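Local coordinates for glutathione transferase (Phanerochaete chrysosporium, PDB 4F0C), which probably conjugates or reduces substrates with glutathione, as a dimeric Ure2p-like fungal glutathione transferase that binds oxidized glutathione disulfide, at residues Asp22-Glu27 / Leu79-Lys84; Gly29-Thr34 / Asp63-Asp68; Glu143-Phe148 / Lys186-Phe191. All coordinates share one frame; numbering follows the deposited sequence. Where two conformers were deposited one is given.

Contact 1. Residues Asp22-Glu27 / Leu79-Lys84; sequences DMLLRE and LYIVEK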
loop_
_atom_site.group_PDB
_atom_site.type_symbol
_atom_site.label_atom_id
_atom_site.label_comp_id
_atom_site.label_asym_id
_atom_site.label_seq_id
_atom_site.Cartn_x
_atom_site.Cartn_y
_atom_site.Cartn_z
ATOM N N ASP A 22 17.656 -0.271 -0.718
ATOM C CA ASP A 22 19.049 -0.585 -1.063
ATOM C C ASP A 22 19.315 -0.367 -2.572
ATOM O O ASP A 22 20.310 0.266 -2.953
ATOM C CB ASP A 22 19.348 -2.031 -0.635
ATOM C CG ASP A 22 20.794 -2.452 -0.912
ATOM O OD1 ASP A 22 21.109 -2.862 -2.060
ATOM O OD2 ASP A 22 21.597 -2.382 0.034
ATOM N N MET A 23 18.434 -0.894 -3.434
ATOM C CA MET A 23 18.583 -0.706 -4.894
ATOM C C MET A 23 18.657 0.778 -5.278
ATOM O O MET A 23 19.539 1.180 -6.025
ATOM C CB MET A 23 17.398 -1.319 -5.641
ATOM C CG MET A 23 17.460 -2.828 -5.726
ATOM S SD MET A 23 15.949 -3.572 -6.385
ATOM C CE MET A 23 16.298 -5.296 -5.993
ATOM N N LEU A 24 17.714 1.576 -4.778
ATOM C CA LEU A 24 17.690 3.003 -5.125
ATOM C C LEU A 24 18.926 3.744 -4.633
ATOM O O LEU A 24 19.485 4.574 -5.350
ATOM C CB LEU A 24 16.401 3.694 -4.619
ATOM C CG LEU A 24 16.382 5.227 -4.843
ATOM C CD1 LEU A 24 16.394 5.511 -6.356
ATOM C CD2 LEU A 24 15.105 5.787 -4.225
ATOM N N LEU A 25 19.354 3.445 -3.407
ATOM C CA LEU A 25 20.542 4.114 -2.866
ATOM C C LEU A 25 21.774 3.788 -3.731
ATOM O O LEU A 25 22.593 4.670 -4.005
ATOM C CB LEU A 25 20.787 3.699 -1.412
ATOM C CG LEU A 25 19.761 4.226 -0.391
ATOM C CD1 LEU A 25 19.989 3.544 0.949
ATOM C CD2 LEU A 25 19.845 5.740 -0.229
ATOM N N ARG A 26 21.897 2.526 -4.157
ATOM C CA ARG A 26 23.016 2.147 -5.035
ATOM C C ARG A 26 22.922 2.839 -6.393
ATOM O O ARG A 26 23.931 3.289 -6.917
ATOM C CB ARG A 26 23.108 0.631 -5.224
ATOM C CG ARG A 26 23.479 -0.120 -3.956
ATOM C CD ARG A 26 23.639 -1.657 -4.157
ATOM N NE ARG A 26 23.602 -2.257 -2.828
ATOM C CZ ARG A 26 24.651 -2.395 -2.025
ATOM N NH1 ARG A 26 25.876 -2.078 -2.440
ATOM N NH2 ARG A 26 24.469 -2.885 -0.802
ATOM N N GLU A 27 21.716 2.889 -6.969
ATOM C CA GLU A 27 21.501 3.561 -8.267
ATOM C C GLU A 27 21.946 5.023 -8.219
ATOM O O GLU A 27 22.532 5.538 -9.172
ATOM C CB GLU A 27 20.009 3.515 -8.679
ATOM C CG GLU A 27 19.509 2.143 -9.138
ATOM C CD GLU A 27 19.905 1.786 -10.583
ATOM O OE1 GLU A 27 20.848 2.373 -11.137
ATOM O OE2 GLU A 27 19.248 0.906 -11.173
ATOM N N LEU A 79 10.178 7.559 -2.225
ATOM C CA LEU A 79 9.736 8.910 -2.561
ATOM C C LEU A 79 10.590 9.961 -1.883
ATOM O O LEU A 79 10.936 10.964 -2.503
ATOM C CB LEU A 79 8.236 9.088 -2.213
ATOM C CG LEU A 79 7.351 8.371 -3.247
ATOM C CD1 LEU A 79 5.955 8.085 -2.660
ATOM C CD2 LEU A 79 7.226 9.229 -4.555
ATOM N N TYR A 80 10.900 9.750 -0.604
ATOM C CA TYR A 80 11.719 10.691 0.162
ATOM C C TYR A 80 13.069 10.862 -0.545
ATOM O O TYR A 80 13.521 11.981 -0.796
ATOM C CB TYR A 80 11.965 10.179 1.594
ATOM C CG TYR A 80 12.974 11.024 2.402
ATOM C CD1 TYR A 80 12.579 12.192 3.054
ATOM C CD2 TYR A 80 14.315 10.636 2.486
ATOM C CE1 TYR A 80 13.506 12.981 3.784
ATOM C CE2 TYR A 80 15.263 11.422 3.195
ATOM C CZ TYR A 80 14.846 12.573 3.841
ATOM O OH TYR A 80 15.760 13.322 4.554
ATOM N N ILE A 81 13.690 9.741 -0.878
ATOM C CA ILE A 81 15.013 9.792 -1.483
ATOM C C ILE A 81 15.000 10.527 -2.830
ATOM O O ILE A 81 15.878 11.375 -3.100
ATOM C CB ILE A 81 15.603 8.389 -1.643
ATOM C CG1 ILE A 81 15.889 7.796 -0.259
ATOM C CG2 ILE A 81 16.936 8.458 -2.459
ATOM C CD1 ILE A 81 16.204 6.309 -0.278
ATOM N N VAL A 82 14.029 10.223 -3.694
ATOM C CA VAL A 82 14.025 10.922 -4.990
ATOM C C VAL A 82 13.609 12.391 -4.886
ATOM O O VAL A 82 14.111 13.227 -5.655
ATOM C CB VAL A 82 13.224 10.211 -6.125
ATOM C CG1 VAL A 82 13.837 8.831 -6.426
ATOM C CG2 VAL A 82 11.718 10.114 -5.795
ATOM N N GLU A 83 12.694 12.724 -3.981
ATOM C CA GLU A 83 12.352 14.131 -3.819
ATOM C C GLU A 83 13.577 14.962 -3.417
ATOM O O GLU A 83 13.827 16.057 -3.953
ATOM C CB GLU A 83 11.201 14.295 -2.818
ATOM C CG GLU A 83 9.850 13.956 -3.446
ATOM C CD GLU A 83 9.366 15.047 -4.403
ATOM O OE1 GLU A 83 8.507 14.760 -5.261
ATOM O OE2 GLU A 83 9.841 16.196 -4.289
ATOM N N LYS A 84 14.366 14.436 -2.493
ATOM C CA LYS A 84 15.451 15.242 -1.946
ATOM C C LYS A 84 16.799 15.061 -2.626
ATOM O O LYS A 84 17.637 15.952 -2.558
ATOM C CB LYS A 84 15.594 15.004 -0.425
ATOM C CG LYS A 84 14.547 15.765 0.385
ATOM C CD LYS A 84 14.827 15.783 1.905
ATOM C CE LYS A 84 16.181 16.349 2.304
ATOM N NZ LYS A 84 16.329 17.838 2.209
#
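Leu24 and Ile81 meet tip to tip, Leu24 CD2 lying 3.7 Å from Ile81 CG2 and just as near to the branching carbon CB. With CG of Leu24 anti to its backbone N (chi1 175°), the isobutyl group runs straight out from helix 22-27 at the opposing helix. Val82 receives the same leucine from another direction: the two side chains cross at about a right angle, and Val82 CG1 stands 4.0 Å from Leu24 CD2 with Leu24 CD1 slightly farther off. Ile81 divides its two branches between the leucines. CG2 serves Leu24, while CG1, turned beside the backbone N (chi1 -67°), carries CD1 over to Leu25, whose CD2 lies 3.7 Å from Ile81 CD1. No hydrogen bond crosses the interface, and all four touching residues are buried. The helix axes run nearly parallel, 18° apart, and come no closer than 10.7 Å, so branched aliphatic tips rather than backbones make the junction. This is helix-helix packing within the thioredoxin-like N-terminal domain of a glutathione transferase, where helices 18-28 and 74-85 lie alongside each other. Ile168 of helix 168-172 touches both Leu24 and Val82, bringing the C-terminal domain against the same cluster. Elsewhere on helix 22-27, Arg26 grips Asp22 side-on, one nitrogen to each carboxylate oxygen. Its NE lies 2.7 Å from Asp22 OD1 in a nearly straight bond within the guanidinium plane, and NH2 bonds to the syn lone pair of Asp22 OD2 at 3.0 Å, that oxygen lying somewhat out of the plane; Arg26 NH1 turns to Glu215.

Contact 2. Residues Gly29-Thr34 / Asp63-Asp68; sequences GLSFET and DHYYND. With SO4 (sulfate ion), chain D.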
loop_
_atom_site.group_PDB
_atom_site.type_symbol
_atom_site.label_atom_id
_atom_site.label_comp_id
_atom_site.label_asym_id
_atom_site.label_seq_id
_atom_site.Cartn_x
_atom_site.Cartn_y
_atom_site.Cartn_z
ATOM N N GLY A 29 24.101 6.292 -6.055
ATOM C CA GLY A 29 25.465 6.443 -5.570
ATOM C C GLY A 29 25.540 7.074 -4.178
ATOM O O GLY A 29 26.551 7.662 -3.813
ATOM N N LEU A 30 24.471 6.945 -3.401
ATOM C CA LEU A 30 24.385 7.559 -2.068
ATOM C C LEU A 30 25.049 6.686 -0.997
ATOM O O LEU A 30 25.058 5.463 -1.109
ATOM C CB LEU A 30 22.910 7.793 -1.713
ATOM C CG LEU A 30 22.225 8.880 -2.566
ATOM C CD1 LEU A 30 20.672 8.850 -2.485
ATOM C CD2 LEU A 30 22.764 10.262 -2.169
ATOM N N SER A 31 25.599 7.303 0.047
ATOM C CA SER A 31 26.317 6.528 1.062
ATOM C C SER A 31 25.386 6.039 2.180
ATOM O O SER A 31 24.536 6.786 2.672
ATOM C CB SER A 31 27.494 7.324 1.633
ATOM O OG SER A 31 27.021 8.441 2.349
ATOM N N PHE A 32 25.546 4.792 2.601
ATOM C CA PHE A 32 24.638 4.261 3.615
ATOM C C PHE A 32 25.235 3.086 4.360
ATOM O O PHE A 32 25.958 2.275 3.778
ATOM C CB PHE A 32 23.251 3.887 3.029
ATOM C CG PHE A 32 23.251 2.710 2.038
ATOM C CD1 PHE A 32 23.598 2.898 0.688
ATOM C CD2 PHE A 32 22.832 1.444 2.443
ATOM C CE1 PHE A 32 23.565 1.828 -0.238
ATOM C CE2 PHE A 32 22.790 0.374 1.541
ATOM C CZ PHE A 32 23.152 0.567 0.190
ATOM N N GLU A 33 24.949 3.009 5.653
ATOM C CA GLU A 33 25.252 1.795 6.393
ATOM C C GLU A 33 23.960 0.980 6.456
ATOM O O GLU A 33 22.845 1.530 6.389
ATOM C CB GLU A 33 25.754 2.097 7.797
ATOM C CG GLU A 33 24.719 2.722 8.660
ATOM C CD GLU A 33 25.039 2.637 10.156
ATOM O OE1 GLU A 33 24.282 3.243 10.932
ATOM O OE2 GLU A 33 26.016 1.972 10.560
ATOM N N THR A 34 24.120 -0.331 6.551
ATOM C CA THR A 34 22.983 -1.237 6.664
ATOM C C THR A 34 23.017 -1.885 8.018
ATOM O O THR A 34 24.031 -2.426 8.420
ATOM C CB THR A 34 22.999 -2.310 5.573
ATOM O OG1 THR A 34 22.863 -1.663 4.307
ATOM C CG2 THR A 34 21.812 -3.271 5.745
ATOM N N ASP A 63 18.158 9.756 7.844
ATOM C CA ASP A 63 18.996 10.633 7.040
ATOM C C ASP A 63 19.883 11.482 7.976
ATOM O O ASP A 63 19.480 12.515 8.529
ATOM C CB ASP A 63 18.116 11.489 6.121
ATOM C CG ASP A 63 18.916 12.337 5.142
ATOM O OD1 ASP A 63 20.170 12.483 5.289
ATOM O OD2 ASP A 63 18.248 12.901 4.241
ATOM N N HIS A 64 21.112 11.030 8.172
ATOM C CA HIS A 64 21.994 11.702 9.109
ATOM C C HIS A 64 22.402 13.112 8.654
ATOM O O HIS A 64 22.850 13.908 9.470
ATOM C CB HIS A 64 23.234 10.837 9.392
ATOM C CG HIS A 64 22.906 9.483 9.946
ATOM N ND1 HIS A 64 22.276 9.312 11.163
ATOM C CD2 HIS A 64 23.136 8.239 9.462
ATOM C CE1 HIS A 64 22.122 8.019 11.395
ATOM N NE2 HIS A 64 22.650 7.345 10.387
ATOM N N TYR A 65 22.277 13.403 7.354
ATOM C CA TYR A 65 22.714 14.704 6.828
ATOM C C TYR A 65 21.515 15.659 6.767
ATOM O O TYR A 65 21.622 16.777 6.274
ATOM C CB TYR A 65 23.333 14.581 5.426
ATOM C CG TYR A 65 24.596 13.725 5.323
ATOM C CD1 TYR A 65 25.179 13.129 6.449
ATOM C CD2 TYR A 65 25.236 13.553 4.074
ATOM C CE1 TYR A 65 26.367 12.335 6.317
ATOM C CE2 TYR A 65 26.382 12.786 3.942
ATOM C CZ TYR A 65 26.938 12.167 5.048
ATOM O OH TYR A 65 28.082 11.394 4.869
ATOM N N TYR A 66 20.376 15.199 7.269
ATOM C CA TYR A 66 19.196 16.063 7.382
ATOM C C TYR A 66 18.630 15.953 8.802
ATOM O O TYR A 66 17.468 15.614 8.984
ATOM C CB TYR A 66 18.167 15.645 6.335
ATOM C CG TYR A 66 16.988 16.599 6.164
ATOM C CD1 TYR A 66 17.198 17.966 5.959
ATOM C CD2 TYR A 66 15.680 16.120 6.203
ATOM C CE1 TYR A 66 16.108 18.842 5.777
ATOM C CE2 TYR A 66 14.591 16.976 6.023
ATOM C CZ TYR A 66 14.815 18.338 5.811
ATOM O OH TYR A 66 13.744 19.203 5.632
ATOM N N ASN A 67 19.483 16.210 9.793
ATOM C CA ASN A 67 19.086 16.223 11.202
ATOM C C ASN A 67 18.474 14.901 11.685
ATOM O O ASN A 67 17.600 14.910 12.546
ATOM C CB ASN A 67 18.112 17.381 11.487
ATOM C CG ASN A 67 18.573 18.697 10.872
ATOM O OD1 ASN A 67 19.519 19.316 11.356
ATOM N ND2 ASN A 67 17.909 19.124 9.794
ATOM N N ASP A 68 18.959 13.783 11.143
ATOM C CA ASP A 68 18.479 12.440 11.511
ATOM C C ASP A 68 16.995 12.246 11.247
ATOM O O ASP A 68 16.297 11.551 11.995
ATOM C CB ASP A 68 18.833 12.097 12.973
ATOM C CG ASP A 68 20.332 11.869 13.169
ATOM O OD1 ASP A 68 21.042 11.543 12.191
ATOM O OD2 ASP A 68 20.802 12.029 14.295
HETATM S S SO4 D . 28.086 -0.868 6.127
HETATM O O1 SO4 D . 26.683 -1.264 6.004
HETATM O O2 SO4 D . 28.561 -1.377 7.406
HETATM O O3 SO4 D . 28.854 -1.466 5.037
HETATM O O4 SO4 D . 28.291 0.578 6.089
#
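The hydroxyls of Ser31 and Tyr65 come closest across the contact, Ser31 OG 4.0 Å from Tyr65 OH, but do not bond. Each is engaged elsewhere, the serine with the backbone N of Gln6 and the tyrosine with the carbonyl O of Gly4, so the N-terminal chain mediates between them. Beside this pair, Glu33 reaches for His64. Its CG sits between the backbone N and the carbonyl carbon (chi1 66°), and the chain beyond is extended, which brings OE1 obliquely to the imidazole, 4.4 Å from His64 NE2. That is too far for a direct bond; Thr8 OG1 hydrogen-bonds to both atoms and bridges the gap. The other ring nitrogen is fixed within the loop, His64 ND1 donating to Asp68 OD1 at 2.7 Å. The acceptor lies close to the imidazole plane, whereas the ring approaches from above the carboxylate plane, so the two flat groups are turned against each other. Asp63 shapes the same loop: its OD1 takes the backbone N of Tyr65 at 3.1 Å, an Asx turn, over a type I beta turn running from Asp63 to Tyr66. On the opposing segment, a sulfate ion, probably from the crystallisation liquor, accepts a bond from Thr34 N to its O1 at 2.8 Å and another from Lys5 NZ. Gly29 ends helix 18-28 in a Schellman motif, and the chain then enters strand 32-36, at one edge of the four-stranded mixed sheet of the thioredoxin-like N-terminal domain. Strand 7-11 runs between that strand and strand 60-63; at the domain surface the loop 63-68 turns on into strand 69-72, while Leu30 and Tyr66 rest on helix 74-85.

Contact 3. Residues Glu143-Phe148 / Lys186-Phe191; sequences EILRVF and KGYKGF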
loop_
_atom_site.group_PDB
_atom_site.type_symbol
_atom_site.label_atom_id
_atom_site.label_comp_id
_atom_site.label_asym_id
_atom_site.label_seq_id
_atom_site.Cartn_x
_atom_site.Cartn_y
_atom_site.Cartn_z
ATOM N N GLU A 143 -3.154 -14.958 -7.085
ATOM C CA GLU A 143 -3.094 -13.484 -7.065
ATOM C C GLU A 143 -1.772 -12.974 -7.639
ATOM O O GLU A 143 -1.727 -11.956 -8.325
ATOM C CB GLU A 143 -3.301 -12.918 -5.636
ATOM C CG GLU A 143 -3.348 -11.374 -5.576
ATOM C CD GLU A 143 -4.576 -10.749 -6.314
ATOM O OE1 GLU A 143 -5.437 -11.505 -6.802
ATOM O OE2 GLU A 143 -4.652 -9.512 -6.406
ATOM N N ILE A 144 -0.681 -13.680 -7.359
ATOM C CA ILE A 144 0.578 -13.340 -8.030
ATOM C C ILE A 144 0.423 -13.356 -9.556
ATOM O O ILE A 144 0.845 -12.425 -10.225
ATOM C CB ILE A 144 1.721 -14.317 -7.604
ATOM C CG1 ILE A 144 2.084 -14.035 -6.140
ATOM C CG2 ILE A 144 2.888 -14.201 -8.559
ATOM C CD1 ILE A 144 3.023 -15.105 -5.488
ATOM N N LEU A 145 -0.151 -14.429 -10.095
ATOM C CA LEU A 145 -0.345 -14.533 -11.556
ATOM C C LEU A 145 -1.268 -13.426 -12.054
ATOM O O LEU A 145 -1.100 -12.922 -13.183
ATOM C CB LEU A 145 -0.909 -15.901 -11.946
ATOM C CG LEU A 145 -0.088 -17.128 -11.532
ATOM C CD1 LEU A 145 -0.696 -18.409 -12.117
ATOM C CD2 LEU A 145 1.350 -16.928 -12.020
ATOM N N ARG A 146 -2.258 -13.063 -11.233
ATOM C CA ARG A 146 -3.187 -12.004 -11.638
ATOM C C ARG A 146 -2.428 -10.678 -11.768
ATOM O O ARG A 146 -2.602 -9.922 -12.753
ATOM C CB ARG A 146 -4.367 -11.843 -10.671
ATOM C CG ARG A 146 -5.515 -10.972 -11.260
ATOM C CD ARG A 146 -6.489 -10.446 -10.165
ATOM N NE ARG A 146 -5.813 -9.535 -9.245
ATOM C CZ ARG A 146 -5.618 -8.237 -9.477
ATOM N NH1 ARG A 146 -6.043 -7.667 -10.619
ATOM N NH2 ARG A 146 -4.987 -7.513 -8.566
ATOM N N VAL A 147 -1.588 -10.384 -10.778
ATOM C CA VAL A 147 -0.790 -9.168 -10.799
ATOM C C VAL A 147 0.177 -9.186 -11.991
ATOM O O VAL A 147 0.336 -8.169 -12.662
ATOM C CB VAL A 147 -0.040 -8.957 -9.467
ATOM C CG1 VAL A 147 1.076 -7.853 -9.571
ATOM C CG2 VAL A 147 -1.083 -8.648 -8.326
ATOM N N PHE A 148 0.812 -10.331 -12.233
ATOM C CA PHE A 148 1.629 -10.493 -13.445
ATOM C C PHE A 148 0.816 -10.170 -14.712
ATOM O O PHE A 148 1.317 -9.502 -15.620
ATOM C CB PHE A 148 2.155 -11.925 -13.569
ATOM C CG PHE A 148 3.337 -12.234 -12.681
ATOM C CD1 PHE A 148 3.986 -11.233 -11.964
ATOM C CD2 PHE A 148 3.801 -13.550 -12.568
ATOM C CE1 PHE A 148 5.070 -11.546 -11.147
ATOM C CE2 PHE A 148 4.884 -13.861 -11.752
ATOM C CZ PHE A 148 5.520 -12.865 -11.050
ATOM N N LYS A 186 7.407 -20.612 -8.661
ATOM C CA LYS A 186 8.289 -21.525 -9.387
ATOM C C LYS A 186 7.713 -22.929 -9.246
ATOM O O LYS A 186 7.474 -23.394 -8.134
ATOM C CB LYS A 186 9.712 -21.479 -8.831
ATOM C CG LYS A 186 10.660 -22.454 -9.540
ATOM C CD LYS A 186 12.080 -22.270 -9.065
ATOM C CE LYS A 186 12.991 -23.303 -9.730
ATOM N NZ LYS A 186 14.361 -23.250 -9.150
ATOM N N GLY A 187 7.467 -23.583 -10.380
ATOM C CA GLY A 187 6.872 -24.896 -10.395
ATOM C C GLY A 187 5.378 -24.924 -10.137
ATOM O O GLY A 187 4.822 -25.992 -9.923
ATOM N N TYR A 188 4.718 -23.770 -10.163
ATOM C CA TYR A 188 3.282 -23.718 -9.928
ATOM C C TYR A 188 2.482 -23.792 -11.227
ATOM O O TYR A 188 2.503 -22.858 -12.035
ATOM C CB TYR A 188 2.878 -22.445 -9.174
ATOM C CG TYR A 188 1.382 -22.326 -9.037
ATOM C CD1 TYR A 188 0.665 -23.217 -8.250
ATOM C CD2 TYR A 188 0.680 -21.320 -9.691
ATOM C CE1 TYR A 188 -0.710 -23.115 -8.127
ATOM C CE2 TYR A 188 -0.691 -21.213 -9.574
ATOM C CZ TYR A 188 -1.377 -22.112 -8.792
ATOM O OH TYR A 188 -2.739 -22.011 -8.694
ATOM N N LYS A 189 1.789 -24.912 -11.416
ATOM C CA LYS A 189 0.976 -25.159 -12.614
ATOM C C LYS A 189 1.722 -24.846 -13.917
ATOM O O LYS A 189 1.175 -24.233 -14.842
ATOM C CB LYS A 189 -0.350 -24.392 -12.526
ATOM C CG LYS A 189 -1.108 -24.656 -11.220
ATOM C CD LYS A 189 -2.326 -25.535 -11.427
ATOM C CE LYS A 189 -2.922 -25.981 -10.094
ATOM N NZ LYS A 189 -2.408 -27.318 -9.642
ATOM N N GLY A 190 2.984 -25.256 -13.968
ATOM C CA GLY A 190 3.781 -25.126 -15.175
ATOM C C GLY A 190 4.310 -23.730 -15.436
ATOM O O GLY A 190 4.721 -23.417 -16.559
ATOM N N PHE A 191 4.298 -22.892 -14.408
ATOM C CA PHE A 191 4.731 -21.497 -14.551
ATOM C C PHE A 191 6.050 -21.382 -15.302
ATOM O O PHE A 191 7.018 -22.049 -14.964
ATOM C CB PHE A 191 4.907 -20.844 -13.176
ATOM C CG PHE A 191 5.487 -19.445 -13.237
ATOM C CD1 PHE A 191 4.688 -18.367 -13.618
ATOM C CD2 PHE A 191 6.826 -19.207 -12.921
ATOM C CE1 PHE A 191 5.208 -17.059 -13.667
ATOM C CE2 PHE A 191 7.357 -17.908 -12.992
ATOM C CZ PHE A 191 6.551 -16.838 -13.351
#
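Leu145 sends its two methyl groups to two aromatic rings. CD1 meets the rim of Tyr188 near the ring plane, 3.8 Å from Tyr188 CE2, and CD2 lies 4.0 Å from Phe191 CD1, the leucine and phenylalanine side chains sliding past each other in opposite directions. One turn further along the helix, Phe148 touches Phe191 rim to rim, its CE2 being 3.7 Å from Phe191 CE1. These rings do not stack: their centroids are 6.0 Å apart, their planes are inclined by 30°, and neither lies over the other. An alanine in place of Leu145 would remove both methyl contacts and would probably open a gap between the helix and the rings of Tyr188 and Phe191, leaving these freer to shift. With CG anti to N in both Tyr188 (chi1 175°) and Phe191 (chi1 174°), the two loop rings extend from the turn toward Leu145. A type I' beta turn from Tyr188 to Phe191, closed by a bond from Phe191 N to Tyr188 O at 3.0 Å, puts them on the same side of the loop. In one of its two deposited conformers Lys189 covers one face of the tyrosine ring, its CG 3.4 Å above the centre, and Tyr188 OH is held by Glu138. Behind Phe148, Ile144 CG2 lies on one ring face, and Phe197 meets Phe148 edge-to-face while also touching Leu145 and Phe191. The contact is plain packing in the all-helical C-terminal domain of the glutathione transferase fold, where the loop between helices 174-184 and 193-196 is laid against helix 134-155.

In the fold
Contacts 1 and 2 belong to the thioredoxin-like N-terminal domain and touch, their centres about 11 Å apart; contact 3 lies in the helical C-terminal domain, its centre about 30 Å from that of contact 1 and 38 Å from that of contact 2, on the other side of the chain's centre. Along the chain, 29-34 and 63-68 both fall between the two helical segments of contact 1, and contact 3 follows later. Helix 18-28 runs on into strand 32-36, and Tyr80 OH probably bonds to Asp63 OD2, tying helix 74-85 to the end of inner strand 60-63. Contacts 1 and 2 thus join helices and sheet in one domain; contact 3 fastens loop to helix in the other.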